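Local atomic coordinates of capsid (Human calicivirus NLV/Boxer/2001/US, PDB entry 4RDL), a protein that forms the norovirus capsid, whose protruding domain, the part described here, binds Lewis-type histo-blood group glycans such as Lewis y. Residues 174-185 / 221-230; 99-110 / 189-200. All coordinates share one frame; numbering follows the deposited sequence.

Interaction 1. Residues 174-185 / 221-230; sequences WVSNRTGATLNL and FPTVSNPKVP. With GAL (beta-D-galactopyranose), chain C; FUC (alpha-L-fucopyranose), chain B.
Two backbone hydrogen bonds tie Val175 to the turn opposite: Val175 N donates to Pro222 O (3.0 Å, N-H...O angle 169°), and Val175 O accepts from Val224 N at 2.9 Å. They make a single beta bridge between Val175 and Thr223, near the end of strand 167-177. Within the partner segment, Thr223 OG1 donates to Asn226 O from above the carbonyl plane, bracing the type II turn 223-226.

Apolar packing flanks this bridge. On one side the Trp174 CB methylene lies against Pro222 CB, while its indole carbon CE3 meets the methyl Val224 CG2 at 3.6 Å. On the other, the side chains of Val175 and Thr223 run side by side, and Thr223 CG2 also touches Leu185 CD2. Leu183, its CG anti to the backbone N (chi1 -179°), sends CD2 toward Thr223 CB, crossing that side chain at about a right angle. Leu185 CD1 fits among Asn226 O, Lys228 O and Pro230 CD.

Waters bridge the two segments further along. One accepts from Asn177 N, donates to Val224 O and hydrogen-bonds FUC O4; a second links Leu183 N with Ser225 OG, whose own proton goes to Val224 O on an in-plane lone pair.

The sugars bind beside Ser176 and Asn177. FUC O3 donates to Asn177 OD1 (2.6 Å), GAL O4 donates to Asn177 O, and Ser176 OG sits 2.7 Å from GAL O4. Asn177 ND2 bonds Ala181 O, a bent bond that helps orient the amide, with OD1 turned to the fucose. FUC C6 lies in the indole plane, 3.8 Å from Trp174 CZ3. With Asp114 and His116, and Gly130 of the second subunit, this is the Lewis y pocket of the norovirus P dimer, built at the subunit interface.

Interaction 2. Residues 99-110 / 189-200; sequences FDSPAPLGFPDF and PNYGSNLTQASQ
Pro189 packs its ring against the backbone of Asp109, with CD 3.6 Å from Asp109 O; its CB also lies over one face of the Tyr191 ring. Pro102 CB covers the opposite face in a CH-pi contact, 4.1 Å from the centroid and 15° off the normal, so the ring is sandwiched between two prolines, each offset toward its rim. The torsion that sets CG of Tyr191 anti to its carbonyl carbon (chi1 -61°) sends the ring along the 99-110 loop: CD1 meets Ala103 CB, and OH reaches Asp109 CB at 3.4 Å. A water bridges Tyr191 OH and Phe107 O, while the Asp109 carboxylate turns off to a salt bridge with Arg28. Both segments are irregular loops of the P domain, one in the connection between strands 83-89 and 113-121, the other in that between 167-177 and 213-220, with the Tyr191 ring packed between them. Further on, Leu195 CD2 comes up to the edge of the Phe99 ring, 3.6 Å from CE2. Ala198 CB rests on Pro102 CB at 4.0 Å. Ser199 OG then approaches Phe99 O (2.9 Å), and Gln200 CG lies 3.5 Å from Asp100 O.

Overall arrangement
The two contacts interleave along the chain, in the order 99-110, 174-185, 189-200, 221-230, with centres about 20 Å apart. Strand 113-121, which follows 99-110, pairs with strand 167-177, whose end enters interaction 1; the chain then passes through 189-200 to strand 213-220 of the other antiparallel sheet, which pairs with strand 228-231. The two interactions touch at Phe110: its CZ lies 3.9 Å from Val229 CG1, and its CD1 lies 4.0 Å from Leu185 CD2. Interaction 1 carries glycan-binding residues and faces the second subunit, whereas interaction 2 packs loops within one subunit, its Phe110 side chain about 12 Å from the bound galactose.

Interaction 1. Residues 174-185 / 221-230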
loop_
_atom_site.group_PDB
_atom_site.type_symbol
_atom_site.label_atom_id
_atom_site.label_comp_id
_atom_site.label_asym_id
_atom_site.label_seq_id
_atom_site.Cartn_x
_atom_site.Cartn_y
_atom_site.Cartn_z
ATOM N N TRP A 174 -9.848 -9.743 6.778
ATOM C CA TRP A 174 -9.905 -11.110 6.287
ATOM C C TRP A 174 -11.245 -11.371 5.593
ATOM O O TRP A 174 -12.158 -10.533 5.647
ATOM C CB TRP A 174 -9.602 -12.133 7.401
ATOM C CG TRP A 174 -10.591 -12.195 8.545
ATOM C CD1 TRP A 174 -10.756 -11.278 9.548
ATOM C CD2 TRP A 174 -11.505 -13.262 8.821
ATOM N NE1 TRP A 174 -11.743 -11.699 10.415
ATOM C CE2 TRP A 174 -12.211 -12.921 9.996
ATOM C CE3 TRP A 174 -11.800 -14.476 8.184
ATOM C CZ2 TRP A 174 -13.194 -13.745 10.548
ATOM C CZ3 TRP A 174 -12.768 -15.297 8.739
ATOM C CH2 TRP A 174 -13.460 -14.923 9.905
ATOM N N VAL A 175 -11.340 -12.515 4.919
ATOM C CA VAL A 175 -12.499 -12.875 4.120
ATOM C C VAL A 175 -12.896 -14.307 4.449
ATOM O O VAL A 175 -12.031 -15.164 4.649
ATOM C CB VAL A 175 -12.183 -12.768 2.601
ATOM C CG1 VAL A 175 -13.381 -13.211 1.760
ATOM C CG2 VAL A 175 -11.755 -11.349 2.238
ATOM N N SER A 176 -14.196 -14.555 4.525
ATOM C CA SER A 176 -14.691 -15.922 4.641
ATOM C C SER A 176 -15.860 -16.162 3.685
ATOM O O SER A 176 -16.415 -15.216 3.110
ATOM C CB SER A 176 -15.105 -16.238 6.081
ATOM O OG SER A 176 -16.162 -15.393 6.486
ATOM N N ASN A 177 -16.227 -17.428 3.508
ATOM C CA ASN A 177 -17.328 -17.760 2.615
ATOM C C ASN A 177 -18.684 -17.346 3.166
ATOM O O ASN A 177 -18.896 -17.276 4.381
ATOM C CB ASN A 177 -17.340 -19.257 2.299
ATOM C CG ASN A 177 -17.677 -20.104 3.512
ATOM O OD1 ASN A 177 -16.891 -20.189 4.452
ATOM N ND2 ASN A 177 -18.842 -20.753 3.486
ATOM N N ARG A 178 -19.599 -17.061 2.250
ATOM C CA ARG A 178 -21.009 -16.921 2.576
ATOM C C ARG A 178 -21.552 -18.290 2.955
ATOM O O ARG A 178 -21.245 -19.283 2.296
ATOM C CB ARG A 178 -21.747 -16.400 1.344
ATOM C CG ARG A 178 -23.243 -16.423 1.438
ATOM C CD ARG A 178 -23.847 -15.998 0.118
ATOM N NE ARG A 178 -25.296 -15.905 0.219
ATOM C CZ ARG A 178 -26.086 -15.428 -0.732
ATOM N NH1 ARG A 178 -25.566 -14.997 -1.873
ATOM N NH2 ARG A 178 -27.399 -15.382 -0.539
ATOM N N THR A 179 -22.345 -18.344 4.016
ATOM C CA THR A 179 -22.984 -19.596 4.393
ATOM C C THR A 179 -23.681 -20.225 3.193
ATOM O O THR A 179 -24.440 -19.563 2.489
ATOM C CB THR A 179 -24.010 -19.389 5.513
ATOM O OG1 THR A 179 -23.348 -18.872 6.672
ATOM C CG2 THR A 179 -24.688 -20.712 5.865
ATOM N N GLY A 180 -23.418 -21.508 2.965
ATOM C CA GLY A 180 -24.044 -22.228 1.870
ATOM C C GLY A 180 -23.292 -22.136 0.555
ATOM O O GLY A 180 -23.699 -22.744 -0.432
ATOM N N ALA A 181 -22.199 -21.378 0.536
ATOM C CA ALA A 181 -21.418 -21.206 -0.683
ATOM C C ALA A 181 -19.940 -21.459 -0.427
ATOM O O ALA A 181 -19.480 -21.399 0.712
ATOM C CB ALA A 181 -21.618 -19.800 -1.244
ATOM N N THR A 182 -19.193 -21.742 -1.490
ATOM C CA THR A 182 -17.739 -21.790 -1.380
ATOM C C THR A 182 -17.188 -20.387 -1.610
ATOM O O THR A 182 -17.858 -19.537 -2.205
ATOM C CB THR A 182 -17.118 -22.747 -2.400
ATOM O OG1 THR A 182 -17.438 -22.308 -3.726
ATOM C CG2 THR A 182 -17.651 -24.153 -2.193
ATOM N N LEU A 183 -15.977 -20.143 -1.127
ATOM C CA LEU A 183 -15.318 -18.867 -1.370
ATOM C C LEU A 183 -14.734 -18.861 -2.775
ATOM O O LEU A 183 -13.838 -19.653 -3.091
ATOM C CB LEU A 183 -14.231 -18.609 -0.325
ATOM C CG LEU A 183 -13.478 -17.281 -0.447
ATOM C CD1 LEU A 183 -14.436 -16.083 -0.397
ATOM C CD2 LEU A 183 -12.424 -17.171 0.645
ATOM N N ASN A 184 -15.265 -17.988 -3.621
ATOM C CA ASN A 184 -14.869 -17.920 -5.025
ATOM C C ASN A 184 -14.151 -16.607 -5.308
ATOM O O ASN A 184 -14.778 -15.547 -5.398
ATOM C CB ASN A 184 -16.106 -18.064 -5.918
ATOM C CG ASN A 184 -15.788 -17.935 -7.394
ATOM O OD1 ASN A 184 -14.629 -17.847 -7.790
ATOM N ND2 ASN A 184 -16.829 -17.932 -8.222
ATOM N N LEU A 185 -12.830 -16.681 -5.434
ATOM C CA LEU A 185 -12.012 -15.487 -5.620
ATOM C C LEU A 185 -12.094 -14.903 -7.035
ATOM O O LEU A 185 -11.472 -13.873 -7.322
ATOM C CB LEU A 185 -10.562 -15.763 -5.217
ATOM C CG LEU A 185 -10.380 -16.259 -3.779
ATOM C CD1 LEU A 185 -8.894 -16.353 -3.449
ATOM C CD2 LEU A 185 -11.096 -15.347 -2.785
ATOM N N PHE A 221 -2.807 -14.673 1.906
ATOM C CA PHE A 221 -3.672 -13.690 2.546
ATOM C C PHE A 221 -4.810 -14.470 3.196
ATOM O O PHE A 221 -5.174 -15.544 2.719
ATOM C CB PHE A 221 -4.217 -12.728 1.482
ATOM C CG PHE A 221 -5.177 -11.703 2.021
ATOM C CD1 PHE A 221 -4.725 -10.466 2.453
ATOM C CD2 PHE A 221 -6.530 -11.978 2.085
ATOM C CE1 PHE A 221 -5.613 -9.529 2.957
ATOM C CE2 PHE A 221 -7.423 -11.049 2.579
ATOM C CZ PHE A 221 -6.962 -9.823 3.019
ATOM N N PRO A 222 -5.370 -13.947 4.297
ATOM C CA PRO A 222 -6.442 -14.670 5.002
ATOM C C PRO A 222 -7.814 -14.622 4.302
ATOM O O PRO A 222 -8.810 -14.179 4.889
ATOM C CB PRO A 222 -6.501 -13.967 6.365
ATOM C CG PRO A 222 -6.042 -12.572 6.058
ATOM C CD PRO A 222 -4.917 -12.769 5.057
ATOM N N THR A 223 -7.844 -15.068 3.049
ATOM C CA THR A 223 -9.080 -15.498 2.412
ATOM C C THR A 223 -9.278 -16.942 2.884
ATOM O O THR A 223 -8.759 -17.901 2.287
ATOM C CB THR A 223 -9.002 -15.408 0.870
ATOM O OG1 THR A 223 -7.666 -15.688 0.448
ATOM C CG2 THR A 223 -9.398 -14.002 0.371
ATOM N N VAL A 224 -9.981 -17.086 4.000
ATOM C CA VAL A 224 -10.043 -18.363 4.701
ATOM C C VAL A 224 -10.747 -19.418 3.851
ATOM O O VAL A 224 -11.821 -19.169 3.301
ATOM C CB VAL A 224 -10.694 -18.181 6.084
ATOM C CG1 VAL A 224 -10.912 -19.520 6.781
ATOM C CG2 VAL A 224 -9.827 -17.262 6.938
ATOM N N SER A 225 -10.106 -20.587 3.759
ATOM C CA SER A 225 -10.459 -21.715 2.873
ATOM C C SER A 225 -9.771 -21.687 1.500
ATOM O O SER A 225 -9.740 -22.699 0.795
ATOM C CB SER A 225 -11.975 -21.952 2.738
ATOM O OG SER A 225 -12.561 -21.128 1.742
ATOM N N ASN A 226 -9.209 -20.536 1.131
ATOM C CA ASN A 226 -8.401 -20.427 -0.083
ATOM C C ASN A 226 -7.452 -19.246 0.041
ATOM O O ASN A 226 -7.672 -18.195 -0.566
ATOM C CB ASN A 226 -9.278 -20.260 -1.322
ATOM C CG ASN A 226 -8.521 -20.547 -2.608
ATOM O OD1 ASN A 226 -7.294 -20.480 -2.643
ATOM N ND2 ASN A 226 -9.250 -20.872 -3.668
ATOM N N PRO A 227 -6.394 -19.413 0.847
ATOM C CA PRO A 227 -5.552 -18.283 1.255
ATOM C C PRO A 227 -4.486 -17.923 0.223
ATOM O O PRO A 227 -3.339 -17.645 0.572
ATOM C CB PRO A 227 -4.916 -18.781 2.556
ATOM C CG PRO A 227 -4.829 -20.268 2.365
ATOM C CD PRO A 227 -6.079 -20.643 1.594
ATOM N N LYS A 228 -4.882 -17.907 -1.043
ATOM C CA LYS A 228 -3.980 -17.531 -2.121
ATOM C C LYS A 228 -4.750 -16.611 -3.058
ATOM O O LYS A 228 -5.569 -17.069 -3.853
ATOM C CB LYS A 228 -3.470 -18.781 -2.857
ATOM C CG LYS A 228 -2.476 -18.496 -3.992
ATOM C CD LYS A 228 -1.988 -19.781 -4.670
ATOM C CE LYS A 228 -1.121 -20.616 -3.739
ATOM N NZ LYS A 228 0.276 -20.097 -3.621
ATOM N N VAL A 229 -4.506 -15.307 -2.940
ATOM C CA VAL A 229 -5.248 -14.320 -3.719
ATOM C C VAL A 229 -4.571 -14.070 -5.061
ATOM O O VAL A 229 -3.414 -13.658 -5.107
ATOM C CB VAL A 229 -5.379 -12.984 -2.963
ATOM C CG1 VAL A 229 -5.984 -11.901 -3.870
ATOM C CG2 VAL A 229 -6.211 -13.170 -1.696
ATOM N N PRO A 230 -5.287 -14.352 -6.160
ATOM C CA PRO A 230 -4.762 -14.133 -7.512
ATOM C C PRO A 230 -5.138 -12.744 -8.029
ATOM O O PRO A 230 -6.243 -12.267 -7.757
ATOM C CB PRO A 230 -5.494 -15.195 -8.323
ATOM C CG PRO A 230 -6.860 -15.243 -7.666
ATOM C CD PRO A 230 -6.614 -14.999 -6.180
HETATM C C1 GAL C . -18.972 -18.172 10.128
HETATM C C2 GAL C . -18.360 -16.838 9.762
HETATM C C3 GAL C . -19.100 -16.172 8.661
HETATM C C4 GAL C . -19.262 -17.024 7.533
HETATM C C5 GAL C . -19.929 -18.294 7.952
HETATM C C6 GAL C . -20.117 -19.268 6.879
HETATM O O2 GAL C . -18.351 -16.011 10.923
HETATM O O3 GAL C . -18.443 -14.938 8.308
HETATM O O4 GAL C . -17.959 -17.300 6.926
HETATM O O5 GAL C . -19.136 -18.967 9.018
HETATM O O6 GAL C . -20.839 -20.366 7.188
HETATM C C1 FUC B . -16.228 -21.799 9.949
HETATM C C2 FUC B . -16.139 -22.430 8.585
HETATM C C3 FUC B . -16.490 -21.441 7.549
HETATM C C4 FUC B . -15.666 -20.268 7.620
HETATM C C5 FUC B . -15.675 -19.666 8.976
HETATM C C6 FUC B . -14.705 -18.603 9.087
HETATM O O2 FUC B . -17.006 -23.554 8.516
HETATM O O3 FUC B . -16.421 -22.051 6.239
HETATM O O4 FUC B . -14.302 -20.584 7.259
HETATM O O5 FUC B . -15.391 -20.683 10.041
HETATM O O HOH W 1 -14.220 -19.318 4.743
HETATM O O HOH W 2 -14.529 -22.184 0.117
HETATM O O HOH W 3 -12.367 -21.902 -2.758
#

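Interaction 2. Residues 99-110 / 189-200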
loop_
_atom_site.group_PDB
_atom_site.type_symbol
_atom_site.label_atom_id
_atom_site.label_comp_id
_atom_site.label_asym_id
_atom_site.label_seq_id
_atom_site.Cartn_x
_atom_site.Cartn_y
_atom_site.Cartn_z
ATOM N N PHE A 99 -23.190 5.616 -9.746
ATOM C CA PHE A 99 -23.535 5.249 -11.114
ATOM C C PHE A 99 -22.480 5.639 -12.162
ATOM O O PHE A 99 -22.794 5.672 -13.349
ATOM C CB PHE A 99 -24.913 5.818 -11.499
ATOM C CG PHE A 99 -26.016 5.435 -10.546
ATOM C CD1 PHE A 99 -26.456 6.325 -9.579
ATOM C CD2 PHE A 99 -26.606 4.183 -10.616
ATOM C CE1 PHE A 99 -27.469 5.972 -8.693
ATOM C CE2 PHE A 99 -27.615 3.823 -9.741
ATOM C CZ PHE A 99 -28.048 4.723 -8.777
ATOM N N ASP A 100 -21.239 5.897 -11.736
ATOM C CA ASP A 100 -20.200 6.421 -12.643
ATOM C C ASP A 100 -18.884 5.628 -12.739
ATOM O O ASP A 100 -18.120 5.803 -13.694
ATOM C CB ASP A 100 -19.894 7.881 -12.318
ATOM C CG ASP A 100 -20.646 8.842 -13.214
ATOM O OD1 ASP A 100 -20.445 10.070 -13.077
ATOM O OD2 ASP A 100 -21.429 8.368 -14.068
ATOM N N SER A 101 -18.594 4.824 -11.723
ATOM C CA SER A 101 -17.630 3.722 -11.817
ATOM C C SER A 101 -18.259 2.647 -10.941
ATOM O O SER A 101 -19.222 2.941 -10.241
ATOM C CB SER A 101 -16.226 4.125 -11.352
ATOM O OG SER A 101 -16.149 4.290 -9.948
ATOM N N PRO A 102 -17.767 1.393 -10.989
ATOM C CA PRO A 102 -18.605 0.372 -10.343
ATOM C C PRO A 102 -18.782 0.600 -8.844
ATOM O O PRO A 102 -19.816 0.231 -8.292
ATOM C CB PRO A 102 -17.839 -0.927 -10.601
ATOM C CG PRO A 102 -17.011 -0.641 -11.811
ATOM C CD PRO A 102 -16.621 0.800 -11.698
ATOM N N ALA A 103 -17.780 1.196 -8.205
ATOM C CA ALA A 103 -17.812 1.480 -6.782
ATOM C C ALA A 103 -16.686 2.467 -6.547
ATOM O O ALA A 103 -15.928 2.763 -7.474
ATOM C CB ALA A 103 -17.579 0.188 -5.974
ATOM N N PRO A 104 -16.570 3.004 -5.324
ATOM C CA PRO A 104 -15.431 3.894 -5.077
ATOM C C PRO A 104 -14.100 3.213 -5.410
ATOM O O PRO A 104 -13.971 1.986 -5.291
ATOM C CB PRO A 104 -15.527 4.160 -3.576
ATOM C CG PRO A 104 -16.994 4.016 -3.271
ATOM C CD PRO A 104 -17.457 2.887 -4.151
ATOM N N LEU A 105 -13.107 3.998 -5.816
ATOM C CA LEU A 105 -11.818 3.417 -6.170
ATOM C C LEU A 105 -11.211 2.657 -4.992
ATOM O O LEU A 105 -11.301 3.100 -3.841
ATOM C CB LEU A 105 -10.853 4.489 -6.676
ATOM C CG LEU A 105 -11.386 5.298 -7.859
ATOM C CD1 LEU A 105 -10.310 6.255 -8.371
ATOM C CD2 LEU A 105 -11.848 4.366 -8.977
ATOM N N GLY A 106 -10.607 1.504 -5.278
ATOM C CA GLY A 106 -9.989 0.671 -4.251
ATOM C C GLY A 106 -10.939 -0.311 -3.571
ATOM O O GLY A 106 -10.501 -1.214 -2.866
ATOM N N PHE A 107 -12.241 -0.143 -3.777
ATOM C CA PHE A 107 -13.241 -0.979 -3.117
ATOM C C PHE A 107 -12.924 -2.468 -3.337
ATOM O O PHE A 107 -12.588 -2.865 -4.445
ATOM C CB PHE A 107 -14.629 -0.644 -3.676
ATOM C CG PHE A 107 -15.769 -1.144 -2.828
ATOM C CD1 PHE A 107 -16.329 -0.337 -1.837
ATOM C CD2 PHE A 107 -16.299 -2.406 -3.026
ATOM C CE1 PHE A 107 -17.385 -0.792 -1.058
ATOM C CE2 PHE A 107 -17.360 -2.869 -2.253
ATOM C CZ PHE A 107 -17.906 -2.061 -1.269
ATOM N N PRO A 108 -13.031 -3.298 -2.284
ATOM C CA PRO A 108 -12.743 -4.731 -2.453
ATOM C C PRO A 108 -13.517 -5.346 -3.621
ATOM O O PRO A 108 -14.719 -5.082 -3.779
ATOM C CB PRO A 108 -13.225 -5.341 -1.131
ATOM C CG PRO A 108 -13.070 -4.245 -0.142
ATOM C CD PRO A 108 -13.449 -2.984 -0.904
ATOM N N ASP A 109 -12.846 -6.169 -4.428
ATOM C CA ASP A 109 -13.521 -6.834 -5.547
ATOM C C ASP A 109 -13.734 -8.331 -5.311
ATOM O O ASP A 109 -13.751 -9.132 -6.245
ATOM C CB ASP A 109 -12.843 -6.535 -6.897
ATOM C CG ASP A 109 -11.485 -7.202 -7.054
ATOM O OD1 ASP A 109 -10.971 -7.786 -6.080
ATOM O OD2 ASP A 109 -10.920 -7.124 -8.175
ATOM N N PHE A 110 -13.932 -8.690 -4.050
ATOM C CA PHE A 110 -14.299 -10.048 -3.674
ATOM C C PHE A 110 -15.811 -10.140 -3.555
ATOM O O PHE A 110 -16.425 -9.437 -2.742
ATOM C CB PHE A 110 -13.606 -10.450 -2.372
ATOM C CG PHE A 110 -12.109 -10.394 -2.467
ATOM C CD1 PHE A 110 -11.416 -11.365 -3.167
ATOM C CD2 PHE A 110 -11.402 -9.340 -1.914
ATOM C CE1 PHE A 110 -10.035 -11.296 -3.291
ATOM C CE2 PHE A 110 -10.021 -9.262 -2.039
ATOM C CZ PHE A 110 -9.340 -10.241 -2.729
ATOM N N PRO A 189 -18.315 -8.975 -7.751
ATOM C CA PRO A 189 -19.364 -8.440 -6.870
ATOM C C PRO A 189 -20.521 -7.860 -7.681
ATOM O O PRO A 189 -20.293 -7.260 -8.733
ATOM C CB PRO A 189 -18.640 -7.324 -6.097
ATOM C CG PRO A 189 -17.180 -7.712 -6.160
ATOM C CD PRO A 189 -17.010 -8.335 -7.521
ATOM N N ASN A 190 -21.746 -8.026 -7.187
ATOM C CA ASN A 190 -22.920 -7.437 -7.824
ATOM C C ASN A 190 -23.090 -5.983 -7.379
ATOM O O ASN A 190 -23.977 -5.652 -6.588
ATOM C CB ASN A 190 -24.163 -8.262 -7.493
ATOM C CG ASN A 190 -25.348 -7.888 -8.342
ATOM O OD1 ASN A 190 -25.197 -7.511 -9.500
ATOM N ND2 ASN A 190 -26.542 -7.988 -7.769
ATOM N N TYR A 191 -22.228 -5.112 -7.897
ATOM C CA TYR A 191 -22.117 -3.740 -7.402
ATOM C C TYR A 191 -23.400 -2.918 -7.480
ATOM O O TYR A 191 -23.642 -2.061 -6.630
ATOM C CB TYR A 191 -21.037 -2.988 -8.172
ATOM C CG TYR A 191 -19.638 -3.548 -8.060
ATOM C CD1 TYR A 191 -18.814 -3.217 -6.985
ATOM C CD2 TYR A 191 -19.121 -4.358 -9.060
ATOM C CE1 TYR A 191 -17.523 -3.711 -6.896
ATOM C CE2 TYR A 191 -17.838 -4.854 -8.980
ATOM C CZ TYR A 191 -17.043 -4.528 -7.905
ATOM O OH TYR A 191 -15.768 -5.023 -7.854
ATOM N N GLY A 192 -24.194 -3.153 -8.525
ATOM C CA GLY A 192 -25.410 -2.392 -8.759
ATOM C C GLY A 192 -26.665 -3.028 -8.191
ATOM O O GLY A 192 -27.781 -2.633 -8.543
ATOM N N SER A 193 -26.494 -4.005 -7.306
ATOM C CA SER A 193 -27.636 -4.637 -6.649
ATOM C C SER A 193 -28.628 -5.150 -7.705
ATOM O O SER A 193 -28.212 -5.689 -8.734
ATOM C CB SER A 193 -28.288 -3.649 -5.672
ATOM O OG SER A 193 -29.381 -4.224 -4.977
ATOM N N ASN A 194 -29.929 -4.985 -7.469
ATOM C CA ASN A 194 -30.923 -5.396 -8.468
ATOM C C ASN A 194 -31.365 -4.253 -9.381
ATOM O O ASN A 194 -32.272 -4.421 -10.204
ATOM C CB ASN A 194 -32.153 -6.031 -7.808
ATOM C CG ASN A 194 -31.819 -7.305 -7.048
ATOM O OD1 ASN A 194 -30.830 -7.979 -7.339
ATOM N ND2 ASN A 194 -32.646 -7.640 -6.063
ATOM N N LEU A 195 -30.715 -3.100 -9.249
ATOM C CA LEU A 195 -31.134 -1.903 -9.980
ATOM C C LEU A 195 -30.542 -1.830 -11.380
ATOM O O LEU A 195 -31.250 -1.577 -12.357
ATOM C CB LEU A 195 -30.780 -0.633 -9.202
ATOM C CG LEU A 195 -31.112 0.685 -9.910
ATOM C CD1 LEU A 195 -32.619 0.812 -10.169
ATOM C CD2 LEU A 195 -30.604 1.874 -9.103
ATOM N N THR A 196 -29.237 -2.044 -11.477
ATOM C CA THR A 196 -28.559 -1.893 -12.754
ATOM C C THR A 196 -27.246 -2.656 -12.767
ATOM O O THR A 196 -26.671 -2.946 -11.717
ATOM C CB THR A 196 -28.273 -0.411 -13.037
ATOM O OG1 THR A 196 -27.723 -0.269 -14.351
ATOM C CG2 THR A 196 -27.294 0.147 -12.012
ATOM N N GLN A 197 -26.768 -3.001 -13.954
ATOM C CA GLN A 197 -25.404 -3.485 -14.063
ATOM C C GLN A 197 -24.498 -2.279 -13.889
ATOM O O GLN A 197 -24.679 -1.255 -14.551
ATOM C CB GLN A 197 -25.142 -4.145 -15.414
ATOM C CG GLN A 197 -23.744 -4.734 -15.523
ATOM C CD GLN A 197 -23.462 -5.328 -16.888
ATOM O OE1 GLN A 197 -22.987 -6.458 -16.999
ATOM N NE2 GLN A 197 -23.747 -4.564 -17.936
ATOM N N ALA A 198 -23.533 -2.391 -12.984
ATOM C CA ALA A 198 -22.658 -1.270 -12.695
ATOM C C ALA A 198 -21.986 -0.807 -13.974
ATOM O O ALA A 198 -21.572 -1.616 -14.806
ATOM C CB ALA A 198 -21.622 -1.651 -11.653
ATOM N N SER A 199 -21.893 0.504 -14.147
ATOM C CA SER A 199 -21.220 1.038 -15.319
ATOM C C SER A 199 -19.702 0.987 -15.142
ATOM O O SER A 199 -19.192 0.909 -14.021
ATOM C CB SER A 199 -21.696 2.460 -15.626
ATOM O OG SER A 199 -21.744 3.252 -14.454
ATOM N N GLN A 200 -18.992 0.995 -16.262
ATOM C CA GLN A 200 -17.536 1.054 -16.252
ATOM C C GLN A 200 -16.861 -0.143 -15.582
ATOM O O GLN A 200 -15.769 -0.019 -15.028
ATOM C CB GLN A 200 -17.067 2.364 -15.611
ATOM C CG GLN A 200 -17.526 3.595 -16.377
ATOM C CD GLN A 200 -17.073 3.572 -17.826
ATOM O OE1 GLN A 200 -15.910 3.294 -18.121
ATOM N NE2 GLN A 200 -17.995 3.856 -18.738
HETATM O O HOH W 4 -14.057 -3.364 -6.657
#